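Local coordinates for protein acyl-CoA dehydrogenase (PDB 2Z1Q) that probably oxidises saturated acyl-CoA thioesters to their 2,3-dehydroacyl-CoA products, using a bound FAD as cofactor, at residues 111-116 / 141-146. Numbering follows the deposited sequence.
Sequences GAHTSI and EWIAAY. With FAD (flavin-adenine dinucleotide), chain D.
The ND1 atom of His113 accepts a hydrogen bond from the backbone N of Ala144 at 2.9 Å, with an N-H...acceptor angle of 166° and the donor almost in the imidazole plane. Chi1 of 180° sets CG anti to the backbone N and carries the ring across to 141-146. NE2 of His113 is hydrogen-bonded to the carbonyl O of Leu137, so both ring nitrogens are engaged, which together should hold the imidazole in its rotation. One turn on, Ile116 lies over one face of the Tyr146 ring: CB stands 3.6 Å from the ring centroid, 26° off the normal, a CH-pi contact offset toward the rim. Helix 106-117 of the N-terminal domain here meets strand 144-147, which pairs in parallel with strand 190-197 in the beta sheet of the acyl-CoA dehydrogenase fold, beside the flavin. FAD N3 donates to the backbone O of Tyr146 at 2.8 Å, a bent bond, while Ile116 CD1 approaches FAD O4 to 3.5 Å. An alanine at Tyr146 would probably keep this carbonyl bond but leave a gap against Ile116 and Val259, letting the isoleucine shift next to the flavin. Phe194 meets the tyrosine ring with planes steeply inclined.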
ATOM      1  N   GLY B 111     -17.205  -6.649  15.537  1.00 23.70           N
ATOM      2  CA  GLY B 111     -17.110  -7.759  14.604  1.00 24.26           C
ATOM      3  C   GLY B 111     -16.747  -9.095  15.224  1.00 26.42           C
ATOM      4  O   GLY B 111     -17.393 -10.109  14.950  1.00 27.61           O
ATOM      5  N   ALA B 112     -15.718  -9.121  16.060  1.00 25.51           N
ATOM      6  CA  ALA B 112     -15.315 -10.376  16.670  1.00 26.09           C
ATOM      7  C   ALA B 112     -16.460 -10.919  17.542  1.00 24.75           C
ATOM      8  O   ALA B 112     -16.784 -12.099  17.505  1.00 23.83           O
ATOM      9  CB  ALA B 112     -14.053 -10.174  17.490  1.00 22.94           C
ATOM     10  N   HIS B 113     -17.080 -10.040  18.312  1.00 26.50           N
ATOM     11  CA  HIS B 113     -18.195 -10.435  19.171  1.00 26.43           C
ATOM     12  C   HIS B 113     -19.377 -11.048  18.373  1.00 26.19           C
ATOM     13  O   HIS B 113     -19.693 -12.221  18.545  1.00 24.44           O
ATOM     14  CB  HIS B 113     -18.656  -9.220  19.960  1.00 25.62           C
ATOM     15  CG  HIS B 113     -19.803  -9.496  20.878  1.00 28.63           C
ATOM     16  ND1 HIS B 113     -19.683 -10.275  22.014  1.00 29.51           N
ATOM     17  CD2 HIS B 113     -21.095  -9.086  20.835  1.00 27.93           C
ATOM     18  CE1 HIS B 113     -20.852 -10.328  22.626  1.00 30.11           C
ATOM     19  NE2 HIS B 113     -21.723  -9.619  21.934  1.00 28.34           N
ATOM     20  N   THR B 114     -19.996 -10.261  17.490  1.00 25.97           N
ATOM     21  CA  THR B 114     -21.150 -10.738  16.702  1.00 27.01           C
ATOM     22  C   THR B 114     -20.901 -11.911  15.746  1.00 27.91           C
ATOM     23  O   THR B 114     -21.831 -12.681  15.451  1.00 28.03           O
ATOM     24  CB  THR B 114     -21.784  -9.586  15.862  1.00 25.08           C
ATOM     25  OG1 THR B 114     -20.856  -9.141  14.870  1.00 27.09           O
ATOM     26  CG2 THR B 114     -22.160  -8.409  16.757  1.00 24.86           C
ATOM     27  N   SER B 115     -19.672 -12.073  15.260  1.00 27.12           N
ATOM     28  CA  SER B 115     -19.408 -13.169  14.341  1.00 28.04           C
ATOM     29  C   SER B 115     -18.767 -14.376  15.025  1.00 28.27           C
ATOM     30  O   SER B 115     -19.467 -15.245  15.538  1.00 28.93           O
ATOM     31  CB  SER B 115     -18.548 -12.687  13.164  1.00 28.73           C
ATOM     32  OG  SER B 115     -17.259 -12.273  13.584  1.00 28.38           O
ATOM     33  N   ILE B 116     -17.444 -14.438  15.049  1.00 28.31           N
ATOM     34  CA  ILE B 116     -16.778 -15.570  15.680  1.00 28.02           C
ATOM     35  C   ILE B 116     -17.140 -15.775  17.154  1.00 26.22           C
ATOM     36  O   ILE B 116     -17.082 -16.887  17.662  1.00 26.42           O
ATOM     37  CB  ILE B 116     -15.258 -15.440  15.546  1.00 28.27           C
ATOM     38  CG1 ILE B 116     -14.812 -14.050  16.020  1.00 29.04           C
ATOM     39  CG2 ILE B 116     -14.858 -15.698  14.101  1.00 29.63           C
ATOM     40  CD1 ILE B 116     -13.307 -13.800  15.920  1.00 29.13           C
ATOM     41  N   GLU B 141     -24.234  -7.646  27.771  1.00 34.79           N
ATOM     42  CA  GLU B 141     -23.844  -7.804  29.161  1.00 35.00           C
ATOM     43  C   GLU B 141     -22.559  -8.622  29.171  1.00 34.23           C
ATOM     44  O   GLU B 141     -21.656  -8.392  29.977  1.00 33.46           O
ATOM     45  CB  GLU B 141     -24.956  -8.509  29.939  1.00 36.78           C
ATOM     46  CG  GLU B 141     -24.507  -9.055  31.287  1.00 41.86           C
ATOM     47  CD  GLU B 141     -25.671  -9.388  32.199  1.00 44.81           C
ATOM     48  OE1 GLU B 141     -26.617 -10.074  31.746  1.00 47.03           O
ATOM     49  OE2 GLU B 141     -25.634  -8.969  33.374  1.00 46.32           O
ATOM     50  N   TRP B 142     -22.475  -9.565  28.242  1.00 32.38           N
ATOM     51  CA  TRP B 142     -21.305 -10.415  28.119  1.00 31.28           C
ATOM     52  C   TRP B 142     -20.654 -10.287  26.741  1.00 30.70           C
ATOM     53  O   TRP B 142     -21.335 -10.359  25.710  1.00 30.95           O
ATOM     54  CB  TRP B 142     -21.710 -11.849  28.405  1.00 32.80           C
ATOM     55  CG  TRP B 142     -21.614 -12.195  29.851  1.00 36.37           C
ATOM     56  CD1 TRP B 142     -21.735 -11.344  30.913  1.00 38.64           C
ATOM     57  CD2 TRP B 142     -21.341 -13.483  30.399  1.00 38.93           C
ATOM     58  NE1 TRP B 142     -21.550 -12.025  32.093  1.00 40.05           N
ATOM     59  CE2 TRP B 142     -21.307 -13.342  31.805  1.00 39.10           C
ATOM     60  CE3 TRP B 142     -21.117 -14.748  29.836  1.00 38.96           C
ATOM     61  CZ2 TRP B 142     -21.056 -14.419  32.655  1.00 40.23           C
ATOM     62  CZ3 TRP B 142     -20.866 -15.814  30.676  1.00 38.17           C
ATOM     63  CH2 TRP B 142     -20.837 -15.645  32.072  1.00 40.34           C
ATOM     64  N   ILE B 143     -19.339 -10.072  26.725  1.00 28.75           N
ATOM     65  CA  ILE B 143     -18.588  -9.936  25.482  1.00 26.63           C
ATOM     66  C   ILE B 143     -17.940 -11.271  25.149  1.00 26.75           C
ATOM     67  O   ILE B 143     -17.372 -11.923  26.023  1.00 27.98           O
ATOM     68  CB  ILE B 143     -17.500  -8.847  25.611  1.00 27.32           C
ATOM     69  CG1 ILE B 143     -18.161  -7.511  25.962  1.00 25.56           C
ATOM     70  CG2 ILE B 143     -16.727  -8.698  24.301  1.00 23.58           C
ATOM     71  CD1 ILE B 143     -17.188  -6.402  26.244  1.00 28.55           C
ATOM     72  N   ALA B 144     -18.011 -11.685  23.891  1.00 25.30           N
ATOM     73  CA  ALA B 144     -17.435 -12.969  23.526  1.00 26.40           C
ATOM     74  C   ALA B 144     -16.111 -12.854  22.754  1.00 24.75           C
ATOM     75  O   ALA B 144     -15.837 -11.838  22.121  1.00 24.14           O
ATOM     76  CB  ALA B 144     -18.465 -13.788  22.727  1.00 26.60           C
ATOM     77  N   ALA B 145     -15.294 -13.904  22.846  1.00 25.05           N
ATOM     78  CA  ALA B 145     -14.005 -13.964  22.163  1.00 25.00           C
ATOM     79  C   ALA B 145     -13.879 -15.328  21.490  1.00 25.78           C
ATOM     80  O   ALA B 145     -14.489 -16.310  21.926  1.00 26.59           O
ATOM     81  CB  ALA B 145     -12.862 -13.755  23.151  1.00 23.69           C
ATOM     82  N   TYR B 146     -13.064 -15.381  20.443  1.00 25.00           N
ATOM     83  CA  TYR B 146     -12.855 -16.589  19.654  1.00 25.00           C
ATOM     84  C   TYR B 146     -11.371 -16.937  19.696  1.00 26.20           C
ATOM     85  O   TYR B 146     -10.533 -16.142  19.274  1.00 26.34           O
ATOM     86  CB  TYR B 146     -13.273 -16.285  18.217  1.00 24.15           C
ATOM     87  CG  TYR B 146     -13.351 -17.460  17.288  1.00 22.66           C
ATOM     88  CD1 TYR B 146     -14.383 -18.384  17.386  1.00 22.33           C
ATOM     89  CD2 TYR B 146     -12.434 -17.599  16.245  1.00 23.08           C
ATOM     90  CE1 TYR B 146     -14.511 -19.422  16.456  1.00 22.44           C
ATOM     91  CE2 TYR B 146     -12.547 -18.617  15.321  1.00 20.06           C
ATOM     92  CZ  TYR B 146     -13.585 -19.525  15.425  1.00 21.90           C
ATOM     93  OH  TYR B 146     -13.690 -20.528  14.491  1.00 23.07           O
TER
HETATM   94  PA  FAD D 701       1.537 -16.610   8.474  1.00 58.81           P
HETATM   95  O1A FAD D 701       1.334 -15.278   8.987  1.00 59.25           O
HETATM   96  O2A FAD D 701       1.654 -17.912   9.392  1.00 53.71           O
HETATM   97  O5B FAD D 701       1.100 -16.856   6.991  1.00 55.78           O
HETATM   98  C5B FAD D 701       2.079 -16.317   6.105  1.00 59.30           C
HETATM   99  C4B FAD D 701       1.523 -16.807   4.788  1.00 61.19           C
HETATM  100  O4B FAD D 701       0.242 -17.265   4.614  1.00 62.11           O
HETATM  101  C3B FAD D 701       2.044 -16.201   3.407  1.00 63.84           C
HETATM  102  O3B FAD D 701       3.318 -16.756   3.057  1.00 68.54           O
HETATM  103  C2B FAD D 701       0.802 -16.745   2.589  1.00 63.41           C
HETATM  104  O2B FAD D 701       1.024 -16.989   1.197  1.00 66.50           O
HETATM  105  C1B FAD D 701       0.725 -17.932   3.506  1.00 59.22           C
HETATM  106  N9A FAD D 701       0.050 -19.155   3.186  1.00 54.87           N
HETATM  107  C8A FAD D 701      -0.540 -19.913   4.156  1.00 52.76           C
HETATM  108  N7A FAD D 701      -1.041 -20.978   3.646  1.00 53.63           N
HETATM  109  C5A FAD D 701      -0.831 -20.973   2.313  1.00 52.34           C
HETATM  110  C6A FAD D 701      -1.145 -21.867   1.246  1.00 50.91           C
HETATM  111  N6A FAD D 701      -1.834 -23.032   1.515  1.00 49.90           N
HETATM  112  N1A FAD D 701      -0.754 -21.523  -0.012  1.00 50.43           N
HETATM  113  C2A FAD D 701      -0.072 -20.410  -0.263  1.00 49.93           C
HETATM  114  N3A FAD D 701       0.237 -19.578   0.712  1.00 50.47           N
HETATM  115  C4A FAD D 701      -0.098 -19.791   1.995  1.00 52.41           C
HETATM  116  N1  FAD D 701      -7.449 -15.210  15.700  1.00 35.69           N
HETATM  117  C2  FAD D 701      -8.510 -15.749  16.338  1.00 36.47           C
HETATM  118  O2  FAD D 701      -8.592 -16.966  16.398  1.00 34.39           O
HETATM  119  N3  FAD D 701      -9.474 -15.001  16.931  1.00 37.13           N
HETATM  120  C4  FAD D 701      -9.441 -13.624  16.927  1.00 36.51           C
HETATM  121  O4  FAD D 701     -10.299 -12.964  17.461  1.00 37.98           O
HETATM  122  C4X FAD D 701      -8.292 -12.965  16.258  1.00 38.14           C
HETATM  123  N5  FAD D 701      -8.140 -11.631  16.226  1.00 36.94           N
HETATM  124  C5X FAD D 701      -7.055 -11.057  15.645  1.00 36.90           C
HETATM  125  C6  FAD D 701      -6.865  -9.629  15.668  1.00 38.14           C
HETATM  126  C7  FAD D 701      -5.710  -9.067  15.099  1.00 37.62           C
HETATM  127  C7M FAD D 701      -5.507  -7.565  15.154  1.00 37.61           C
HETATM  128  C8  FAD D 701      -4.728  -9.903  14.477  1.00 37.25           C
HETATM  129  C8M FAD D 701      -3.467  -9.339  13.862  1.00 36.19           C
HETATM  130  C9  FAD D 701      -4.906 -11.268  14.440  1.00 35.46           C
HETATM  131  C9A FAD D 701      -6.059 -11.878  15.022  1.00 38.84           C
HETATM  132  N10 FAD D 701      -6.197 -13.284  15.007  1.00 39.97           N
HETATM  133  C10 FAD D 701      -7.281 -13.874  15.625  1.00 37.95           C
HETATM  134  C1' FAD D 701      -5.137 -14.021  14.369  1.00 43.89           C
HETATM  135  C2' FAD D 701      -5.443 -14.502  12.943  1.00 47.36           C
HETATM  136  O2' FAD D 701      -6.496 -15.454  12.938  1.00 50.93           O
HETATM  137  C3' FAD D 701      -4.122 -15.078  12.542  1.00 49.93           C
HETATM  138  O3' FAD D 701      -3.156 -13.989  12.561  1.00 48.91           O
HETATM  139  C4' FAD D 701      -4.067 -15.672  11.162  1.00 49.39           C
HETATM  140  O4' FAD D 701      -4.949 -16.783  10.981  1.00 51.96           O
HETATM  141  C5' FAD D 701      -2.627 -16.029  11.075  1.00 50.08           C
HETATM  142  O5' FAD D 701      -2.246 -16.540   9.898  1.00 45.76           O
HETATM  143  P   FAD D 701      -0.659 -16.480  10.121  1.00 46.08           P
HETATM  144  O1P FAD D 701      -0.323 -15.088  10.522  1.00 39.23           O
HETATM  145  O2P FAD D 701      -0.199 -17.502  11.300  1.00 41.37           O
HETATM  146  O3P FAD D 701      -0.067 -16.849   8.644  1.00 47.90           O